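Local coordinates for cytosine-specific methyltransferase (Escherichia coli O157:H7 EDL933, PDB 3G7U), which probably transfers a methyl group from S-adenosyl-L-methionine to carbon 5 of 2'-deoxycytidine in DNA, at residues I6-S10 and G77-C81; V26-I32 and S47-D53; R162-F166 and I347-V351. All blocks are in the same frame, centred on the assembly; numbering follows the deposited sequence.

All three contacts involve the same mixed sheet of the methyltransferase domain. Contacts 1 and 2 adjoin, their centres about 10 Å apart: strands 4-8 and 25-30 are neighbours, and Asp7 O lies 2.8 Å from Val30 N in a probable hydrogen bond. Both segments of contact 2 fall between the two segments of contact 1 in the sequence. Contact 3 comes later and touches neither; its centre is about 12 Å from that of contact 1 and about 19 Å from that of contact 2. Contact 1 carries Cys81, the predicted active-site residue, and the side chain of Arg164 in contact 3 comes to about 10 Å from that of Cys81.

Contact 1: I6-S10 and G77-C81; sequences IDLFS and GGPPC
With CG of Phe9 swung anti to its carbonyl carbon (chi1 -52°) and the ring turned by a chi2 of -79°, the benzyl group of Phe9 leaves the end of strand 4-8 and lies against Gly78, Pro79 and Pro80. Its backbone is in the left-handed region as the chain leaves the strand, and its CB is directed at the loop. Pro80 CD sits over one face of the Phe9 ring, 3.6 Å from the centroid and displaced toward the rim, in a CH-pi contact; CE1 and CZ are the ring atoms nearest to it. The two side chains cross at about a right angle. Nearer the backbone, Phe9 CB rests 3.4 Å from Gly78 O, and ring atom CD2 is 3.9 Å from Pro79 CA.

One parallel bridge pairs Leu8 with Gly77, where strands 4-8 and 74-77 finish side by side. The amide N of Gly78 donates to Leu8 O over 3.2 Å, with a bent N-H...O angle of 146°. Gly77, which has no side chain, brings its CA within 3.0 Å of the same oxygen. Asp7 OD1 approaches Gly77 CA at 3.6 Å, while OD2 is hydrogen-bonded to Ser16 outside the contact. Behind the loop, helix 94-110 covers Leu8 and Pro79 through Phe103.

The Pro79-Pro80-Cys81 sequence is the PC motif of C5-methyltransferases, whose cysteine is the nucleophile in the family. Here a single backbone bond and an aromatic face against a proline ring hold the chain leading to Cys81, the predicted catalytic residue, beside the carboxyl end of strand 4-8.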
loop_
_atom_site.group_PDB
_atom_site.type_symbol
_atom_site.label_atom_id
_atom_site.label_comp_id
_atom_site.label_asym_id
_atom_site.label_seq_id
_atom_site.Cartn_x
_atom_site.Cartn_y
_atom_site.Cartn_z
ATOM N N ILE A 6 -9.156 7.838 -9.622
ATOM C CA ILE A 6 -7.942 7.552 -10.365
ATOM C C ILE A 6 -6.796 7.498 -9.347
ATOM O O ILE A 6 -6.714 8.385 -8.507
ATOM C CB ILE A 6 -7.600 8.729 -11.280
ATOM C CG1 ILE A 6 -8.699 8.951 -12.304
ATOM C CG2 ILE A 6 -6.275 8.498 -12.006
ATOM C CD1 ILE A 6 -8.368 10.080 -13.244
ATOM N N ASP A 7 -5.923 6.508 -9.449
ATOM C CA ASP A 7 -4.733 6.418 -8.553
ATOM C C ASP A 7 -3.431 6.743 -9.315
ATOM O O ASP A 7 -3.027 5.990 -10.217
ATOM C CB ASP A 7 -4.758 4.986 -7.965
ATOM C CG ASP A 7 -3.714 4.736 -6.829
ATOM O OD1 ASP A 7 -2.871 5.618 -6.517
ATOM O OD2 ASP A 7 -3.781 3.599 -6.262
ATOM N N LEU A 8 -2.842 7.913 -9.027
ATOM C CA LEU A 8 -1.616 8.359 -9.616
ATOM C C LEU A 8 -0.422 7.853 -8.814
ATOM O O LEU A 8 -0.447 7.937 -7.605
ATOM C CB LEU A 8 -1.601 9.881 -9.657
ATOM C CG LEU A 8 -2.778 10.520 -10.432
ATOM C CD1 LEU A 8 -2.609 12.069 -10.428
ATOM C CD2 LEU A 8 -2.841 10.014 -11.892
ATOM N N PHE A 9 0.611 7.359 -9.508
ATOM C CA PHE A 9 1.789 6.774 -8.872
ATOM C C PHE A 9 1.295 5.580 -8.058
ATOM O O PHE A 9 1.591 5.456 -6.878
ATOM C CB PHE A 9 2.444 7.800 -7.965
ATOM C CG PHE A 9 2.734 9.113 -8.638
ATOM C CD1 PHE A 9 3.840 9.261 -9.459
ATOM C CD2 PHE A 9 1.935 10.221 -8.373
ATOM C CE1 PHE A 9 4.095 10.501 -10.065
ATOM C CE2 PHE A 9 2.187 11.448 -8.969
ATOM C CZ PHE A 9 3.267 11.579 -9.788
ATOM N N SER A 10 0.555 4.693 -8.698
ATOM C CA SER A 10 -0.206 3.705 -7.976
ATOM C C SER A 10 0.635 2.583 -7.367
ATOM O O SER A 10 0.183 1.901 -6.404
ATOM C CB SER A 10 -1.212 3.044 -8.940
ATOM O OG SER A 10 -0.533 2.287 -9.967
ATOM N N GLY A 77 -3.185 9.289 -4.586
ATOM C CA GLY A 77 -1.917 8.804 -5.096
ATOM C C GLY A 77 -0.769 9.092 -4.155
ATOM O O GLY A 77 -0.972 9.655 -3.077
ATOM N N GLY A 78 0.425 8.751 -4.604
ATOM C CA GLY A 78 1.659 9.053 -3.856
ATOM C C GLY A 78 2.603 9.962 -4.618
ATOM O O GLY A 78 3.523 9.476 -5.244
ATOM N N PRO A 79 2.422 11.288 -4.527
ATOM C CA PRO A 79 3.317 12.148 -5.272
ATOM C C PRO A 79 4.743 11.975 -4.747
ATOM O O PRO A 79 4.945 11.966 -3.532
ATOM C CB PRO A 79 2.794 13.548 -4.970
ATOM C CG PRO A 79 2.007 13.441 -3.804
ATOM C CD PRO A 79 1.409 12.072 -3.801
ATOM N N PRO A 80 5.714 11.810 -5.654
ATOM C CA PRO A 80 7.091 11.608 -5.220
ATOM C C PRO A 80 7.646 12.902 -4.673
ATOM O O PRO A 80 7.125 13.978 -4.925
ATOM C CB PRO A 80 7.828 11.243 -6.514
ATOM C CG PRO A 80 6.762 10.984 -7.540
ATOM C CD PRO A 80 5.609 11.822 -7.118
ATOM N N CYS A 81 8.704 12.791 -3.904
ATOM C CA CYS A 81 9.317 13.942 -3.325
ATOM C C CYS A 81 10.769 13.562 -3.191
ATOM O O CYS A 81 11.059 12.403 -2.918
ATOM C CB CYS A 81 8.686 14.184 -1.952
ATOM S SG CYS A 81 9.395 15.516 -1.015
#

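Contact 2: V26-I32 and S47-D53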
loop_
_atom_site.group_PDB
_atom_site.type_symbol
_atom_site.label_atom_id
_atom_site.label_comp_id
_atom_site.label_asym_id
_atom_site.label_seq_id
_atom_site.Cartn_x
_atom_site.Cartn_y
_atom_site.Cartn_z
ATOM N N VAL A 26 -12.013 2.021 -8.618
ATOM C CA VAL A 26 -10.680 2.515 -9.046
ATOM C C VAL A 26 -10.712 2.355 -10.560
ATOM O O VAL A 26 -10.616 1.238 -11.081
ATOM C CB VAL A 26 -9.518 1.694 -8.448
ATOM C CG1 VAL A 26 -8.140 2.128 -9.063
ATOM C CG2 VAL A 26 -9.520 1.848 -6.904
ATOM N N LYS A 27 -10.917 3.465 -11.248
ATOM C CA LYS A 27 -11.185 3.404 -12.703
ATOM C C LYS A 27 -9.899 3.377 -13.522
ATOM O O LYS A 27 -9.884 2.841 -14.635
ATOM C CB LYS A 27 -12.037 4.584 -13.168
ATOM C CG LYS A 27 -13.463 4.581 -12.685
ATOM C CD LYS A 27 -14.190 3.362 -13.218
ATOM C CE LYS A 27 -15.666 3.630 -13.335
ATOM N NZ LYS A 27 -16.421 2.393 -13.618
ATOM N N MET A 28 -8.814 3.898 -12.963
ATOM C CA MET A 28 -7.569 4.053 -13.715
ATOM C C MET A 28 -6.434 4.046 -12.703
ATOM O O MET A 28 -6.545 4.704 -11.680
ATOM C CB MET A 28 -7.516 5.390 -14.485
ATOM C CG MET A 28 -6.207 5.682 -15.336
ATOM S SD MET A 28 -6.267 7.316 -16.177
ATOM C CE MET A 28 -7.331 6.707 -17.469
ATOM N N ALA A 29 -5.354 3.336 -13.023
ATOM C CA ALA A 29 -4.093 3.484 -12.277
ATOM C C ALA A 29 -3.007 4.013 -13.203
ATOM O O ALA A 29 -2.899 3.547 -14.366
ATOM C CB ALA A 29 -3.689 2.121 -11.691
ATOM N N VAL A 30 -2.210 4.990 -12.751
ATOM C CA VAL A 30 -1.104 5.508 -13.538
ATOM C C VAL A 30 0.195 5.191 -12.793
ATOM O O VAL A 30 0.373 5.581 -11.641
ATOM C CB VAL A 30 -1.187 7.040 -13.773
ATOM C CG1 VAL A 30 0.029 7.548 -14.603
ATOM C CG2 VAL A 30 -2.510 7.408 -14.500
ATOM N N GLU A 31 1.061 4.454 -13.464
ATOM C CA GLU A 31 2.344 4.029 -12.827
ATOM C C GLU A 31 3.395 3.831 -13.903
ATOM O O GLU A 31 3.148 3.131 -14.850
ATOM C CB GLU A 31 2.075 2.709 -12.076
ATOM C CG GLU A 31 3.311 1.981 -11.495
ATOM C CD GLU A 31 4.174 2.867 -10.633
ATOM O OE1 GLU A 31 3.645 3.531 -9.722
ATOM O OE2 GLU A 31 5.400 2.932 -10.867
ATOM N N ILE A 32 4.552 4.463 -13.744
ATOM C CA ILE A 32 5.666 4.346 -14.705
ATOM C C ILE A 32 6.392 2.982 -14.687
ATOM O O ILE A 32 6.889 2.537 -15.703
ATOM C CB ILE A 32 6.667 5.558 -14.573
ATOM C CG1 ILE A 32 7.572 5.726 -15.805
ATOM C CG2 ILE A 32 7.577 5.442 -13.335
ATOM C CD1 ILE A 32 6.842 5.870 -17.170
ATOM N N SER A 47 -9.577 -2.155 -13.898
ATOM C CA SER A 47 -9.132 -0.773 -13.931
ATOM C C SER A 47 -8.386 -0.538 -15.218
ATOM O O SER A 47 -7.795 -1.469 -15.742
ATOM C CB SER A 47 -8.179 -0.504 -12.754
ATOM O OG SER A 47 -8.879 -0.760 -11.549
ATOM N N LEU A 48 -8.383 0.688 -15.721
ATOM C CA LEU A 48 -7.546 1.031 -16.857
ATOM C C LEU A 48 -6.121 1.207 -16.340
ATOM O O LEU A 48 -5.951 1.649 -15.223
ATOM C CB LEU A 48 -7.971 2.352 -17.479
ATOM C CG LEU A 48 -9.370 2.319 -18.097
ATOM C CD1 LEU A 48 -9.592 3.675 -18.761
ATOM C CD2 LEU A 48 -9.389 1.218 -19.116
ATOM N N HIS A 49 -5.131 0.854 -17.152
ATOM C CA HIS A 49 -3.715 0.993 -16.738
ATOM C C HIS A 49 -2.962 1.811 -17.705
ATOM O O HIS A 49 -2.921 1.493 -18.903
ATOM C CB HIS A 49 -3.096 -0.398 -16.561
ATOM C CG HIS A 49 -3.639 -1.102 -15.374
ATOM N ND1 HIS A 49 -4.754 -1.915 -15.427
ATOM C CD2 HIS A 49 -3.306 -1.011 -14.064
ATOM C CE1 HIS A 49 -5.079 -2.299 -14.207
ATOM N NE2 HIS A 49 -4.219 -1.757 -13.361
ATOM N N VAL A 50 -2.367 2.887 -17.200
ATOM C CA VAL A 50 -1.652 3.819 -18.046
ATOM C C VAL A 50 -0.236 3.844 -17.508
ATOM O O VAL A 50 -0.010 4.304 -16.379
ATOM C CB VAL A 50 -2.315 5.188 -17.959
ATOM C CG1 VAL A 50 -1.473 6.263 -18.651
ATOM C CG2 VAL A 50 -3.704 5.123 -18.618
ATOM N N GLN A 51 0.699 3.301 -18.293
ATOM C CA GLN A 51 2.116 3.326 -17.898
ATOM C C GLN A 51 2.746 4.581 -18.420
ATOM O O GLN A 51 3.180 4.613 -19.557
ATOM C CB GLN A 51 2.843 2.094 -18.428
ATOM C CG GLN A 51 4.293 2.021 -17.929
ATOM C CD GLN A 51 5.106 0.982 -18.631
ATOM O OE1 GLN A 51 4.588 0.153 -19.384
ATOM N NE2 GLN A 51 6.393 0.973 -18.340
ATOM N N GLU A 52 2.797 5.618 -17.591
ATOM C CA GLU A 52 3.120 6.937 -18.065
ATOM C C GLU A 52 3.708 7.783 -16.951
ATOM O O GLU A 52 3.386 7.615 -15.789
ATOM C CB GLU A 52 1.867 7.599 -18.669
ATOM C CG GLU A 52 2.201 8.818 -19.594
ATOM C CD GLU A 52 3.297 8.440 -20.542
ATOM O OE1 GLU A 52 2.937 7.831 -21.533
ATOM O OE2 GLU A 52 4.523 8.618 -20.226
ATOM N N ASP A 53 4.595 8.672 -17.366
ATOM C CA ASP A 53 5.074 9.787 -16.639
ATOM C C ASP A 53 3.933 10.802 -16.533
ATOM O O ASP A 53 3.411 11.293 -17.558
ATOM C CB ASP A 53 6.219 10.334 -17.485
ATOM C CG ASP A 53 7.082 11.356 -16.757
ATOM O OD1 ASP A 53 6.557 12.182 -15.995
ATOM O OD2 ASP A 53 8.310 11.358 -17.010
#
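The shortest bond between segments 26-32 and 47-53 runs from Ser47 OG to Val26 O, 2.7 Å, with the hydroxyl tilted 35° from the carbonyl plane. Beyond it the parallel strands exchange backbone bonds: Leu48 N donates to Lys27 O at 2.8 Å, Ala29 N to Leu48 O, Val50 N to Ala29 O and Glu31 N to Val50 O. After the strands end, with CG of Gln51 anti to the backbone N (chi1 -175°) and the chain extended beyond it, Gln51 NE2 donates to Ile32 O at 3.1 Å. Glu31 O, buried nearby, has no hydrogen-bonding partner in the model, although Gln51 CA approaches it to 3.2 Å.

On one face the bent thioether of Met28 puts CE 4.0 Å from Leu48 CD1 and 4.1 Å from Val50 CG2. Val30 and Val50 stand side by side there, and Phe66 of helix 59-66 packs on Met28 and Leu48. The other face brings CD2 of the His49 imidazole to 3.9 Å from Ala29 CB; His49 NE2 is hydrogen-bonded to His40 of helix 34-43. The two strands, joined by that helix, make up a beta-alpha-beta unit, with strand 48-50 at the edge of the Rossmann-like sheet of class I methyltransferases.

Contact 3: R162-F166 and I347-V351; sequences RTRYF and IGNSV
Arg162 grips the carbonyl oxygen of Gly348 end-on, with NH1 and NH2 each donating over 3.0 Å to this one atom, which lies close to the guanidinium plane. Both bonds are bent to 142°, the cost of sharing a single acceptor. A bend at chi3 (78°) turns the group to it, and Ser350 O stands over one guanidinium face. Arg162 NE has a weak hydrogen bond to Gln328. Gly348 O also takes a weak, 3.4 Å bond from a water, which in turn accepts from Arg164 NH1 at 2.7 Å.

Arg164 NE forms a salt bridge with Glu118. Val351 lies over a face of the Arg164 guanidinium, with CG2 4.0 Å from NE, and its other methyl, CG1, meets the edge of the Phe166 ring at CZ, 3.9 Å away. At the turn, Ser350 N bonds back to Ile347 O, while Ser350 OG is held by Gln346 O. The contact thereby ties the start of strand 163-171, flanked in the sheet by strands 114-119 and 143-152, to the carboxyl end of helix 340-348 and the link to helix 353-367.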
loop_
_atom_site.group_PDB
_atom_site.type_symbol
_atom_site.label_atom_id
_atom_site.label_comp_id
_atom_site.label_asym_id
_atom_site.label_seq_id
_atom_site.Cartn_x
_atom_site.Cartn_y
_atom_site.Cartn_z
ATOM N N ARG A 162 5.061 1.320 10.619
ATOM C CA ARG A 162 5.489 2.356 9.687
ATOM C C ARG A 162 4.586 3.596 9.768
ATOM O O ARG A 162 3.383 3.469 9.971
ATOM C CB ARG A 162 5.603 1.815 8.248
ATOM C CG ARG A 162 4.304 1.399 7.548
ATOM C CD ARG A 162 4.476 1.481 6.017
ATOM N NE ARG A 162 5.224 0.349 5.470
ATOM C CZ ARG A 162 5.951 0.380 4.351
ATOM N NH1 ARG A 162 6.585 -0.714 3.945
ATOM N NH2 ARG A 162 6.059 1.497 3.633
ATOM N N THR A 163 5.172 4.780 9.627
ATOM C CA THR A 163 4.374 5.997 9.665
ATOM C C THR A 163 4.219 6.568 8.253
ATOM O O THR A 163 5.063 6.355 7.389
ATOM C CB THR A 163 4.939 7.065 10.623
ATOM O OG1 THR A 163 6.258 7.410 10.215
ATOM C CG2 THR A 163 5.000 6.546 12.055
ATOM N N ARG A 164 3.128 7.308 8.042
ATOM C CA ARG A 164 2.747 7.811 6.719
ATOM C C ARG A 164 2.050 9.144 6.927
ATOM O O ARG A 164 1.306 9.255 7.878
ATOM C CB ARG A 164 1.706 6.858 6.116
ATOM C CG ARG A 164 1.731 6.730 4.608
ATOM C CD ARG A 164 2.738 5.676 4.174
ATOM N NE ARG A 164 3.086 5.796 2.765
ATOM C CZ ARG A 164 3.914 4.974 2.129
ATOM N NH1 ARG A 164 4.173 5.151 0.844
ATOM N NH2 ARG A 164 4.484 3.968 2.772
ATOM N N TYR A 165 2.250 10.117 6.030
ATOM C CA TYR A 165 1.449 11.342 6.073
ATOM C C TYR A 165 0.338 11.219 5.042
ATOM O O TYR A 165 0.572 10.711 3.942
ATOM C CB TYR A 165 2.283 12.532 5.669
ATOM C CG TYR A 165 3.232 13.062 6.725
ATOM C CD1 TYR A 165 2.779 13.880 7.765
ATOM C CD2 TYR A 165 4.592 12.796 6.637
ATOM C CE1 TYR A 165 3.679 14.397 8.725
ATOM C CE2 TYR A 165 5.502 13.306 7.593
ATOM C CZ TYR A 165 5.029 14.098 8.621
ATOM O OH TYR A 165 5.922 14.617 9.529
ATOM N N PHE A 166 -0.864 11.671 5.385
ATOM C CA PHE A 166 -1.932 11.808 4.402
ATOM C C PHE A 166 -2.352 13.258 4.307
ATOM O O PHE A 166 -2.555 13.915 5.325
ATOM C CB PHE A 166 -3.107 10.965 4.805
ATOM C CG PHE A 166 -2.868 9.496 4.662
ATOM C CD1 PHE A 166 -3.198 8.840 3.482
ATOM C CD2 PHE A 166 -2.297 8.754 5.698
ATOM C CE1 PHE A 166 -2.980 7.433 3.335
ATOM C CE2 PHE A 166 -2.072 7.355 5.545
ATOM C CZ PHE A 166 -2.424 6.711 4.368
ATOM N N ILE A 347 5.994 -4.598 -2.172
ATOM C CA ILE A 347 5.441 -4.545 -0.822
ATOM C C ILE A 347 5.927 -3.326 -0.016
ATOM O O ILE A 347 5.107 -2.565 0.520
ATOM C CB ILE A 347 5.729 -5.882 -0.086
ATOM C CG1 ILE A 347 4.965 -6.986 -0.796
ATOM C CG2 ILE A 347 5.185 -5.820 1.365
ATOM C CD1 ILE A 347 5.513 -8.411 -0.516
ATOM N N GLY A 348 7.247 -3.145 0.072
ATOM C CA GLY A 348 7.854 -2.022 0.781
ATOM C C GLY A 348 7.419 -0.645 0.311
ATOM O O GLY A 348 7.222 0.248 1.124
ATOM N N ASN A 349 7.240 -0.494 -1.000
ATOM C CA ASN A 349 6.757 0.750 -1.627
ATOM C C ASN A 349 5.262 1.060 -1.486
ATOM O O ASN A 349 4.776 2.059 -2.048
ATOM C CB ASN A 349 7.062 0.706 -3.135
ATOM C CG ASN A 349 8.537 0.903 -3.443
ATOM O OD1 ASN A 349 9.284 1.436 -2.626
ATOM N ND2 ASN A 349 8.966 0.461 -4.632
ATOM N N SER A 350 4.517 0.211 -0.796
ATOM C CA SER A 350 3.077 0.367 -0.737
ATOM C C SER A 350 2.620 1.006 0.560
ATOM O O SER A 350 3.246 0.824 1.610
ATOM C CB SER A 350 2.390 -0.996 -0.888
ATOM O OG SER A 350 2.583 -1.490 -2.200
ATOM N N VAL A 351 1.512 1.739 0.478
ATOM C CA VAL A 351 0.736 2.083 1.648
ATOM C C VAL A 351 0.110 0.778 2.102
ATOM O O VAL A 351 -0.326 -0.010 1.252
ATOM C CB VAL A 351 -0.425 3.043 1.293
ATOM C CG1 VAL A 351 -1.231 3.427 2.550
ATOM C CG2 VAL A 351 0.100 4.259 0.656
HETATM O O HOH W 1 6.296 3.541 0.821
#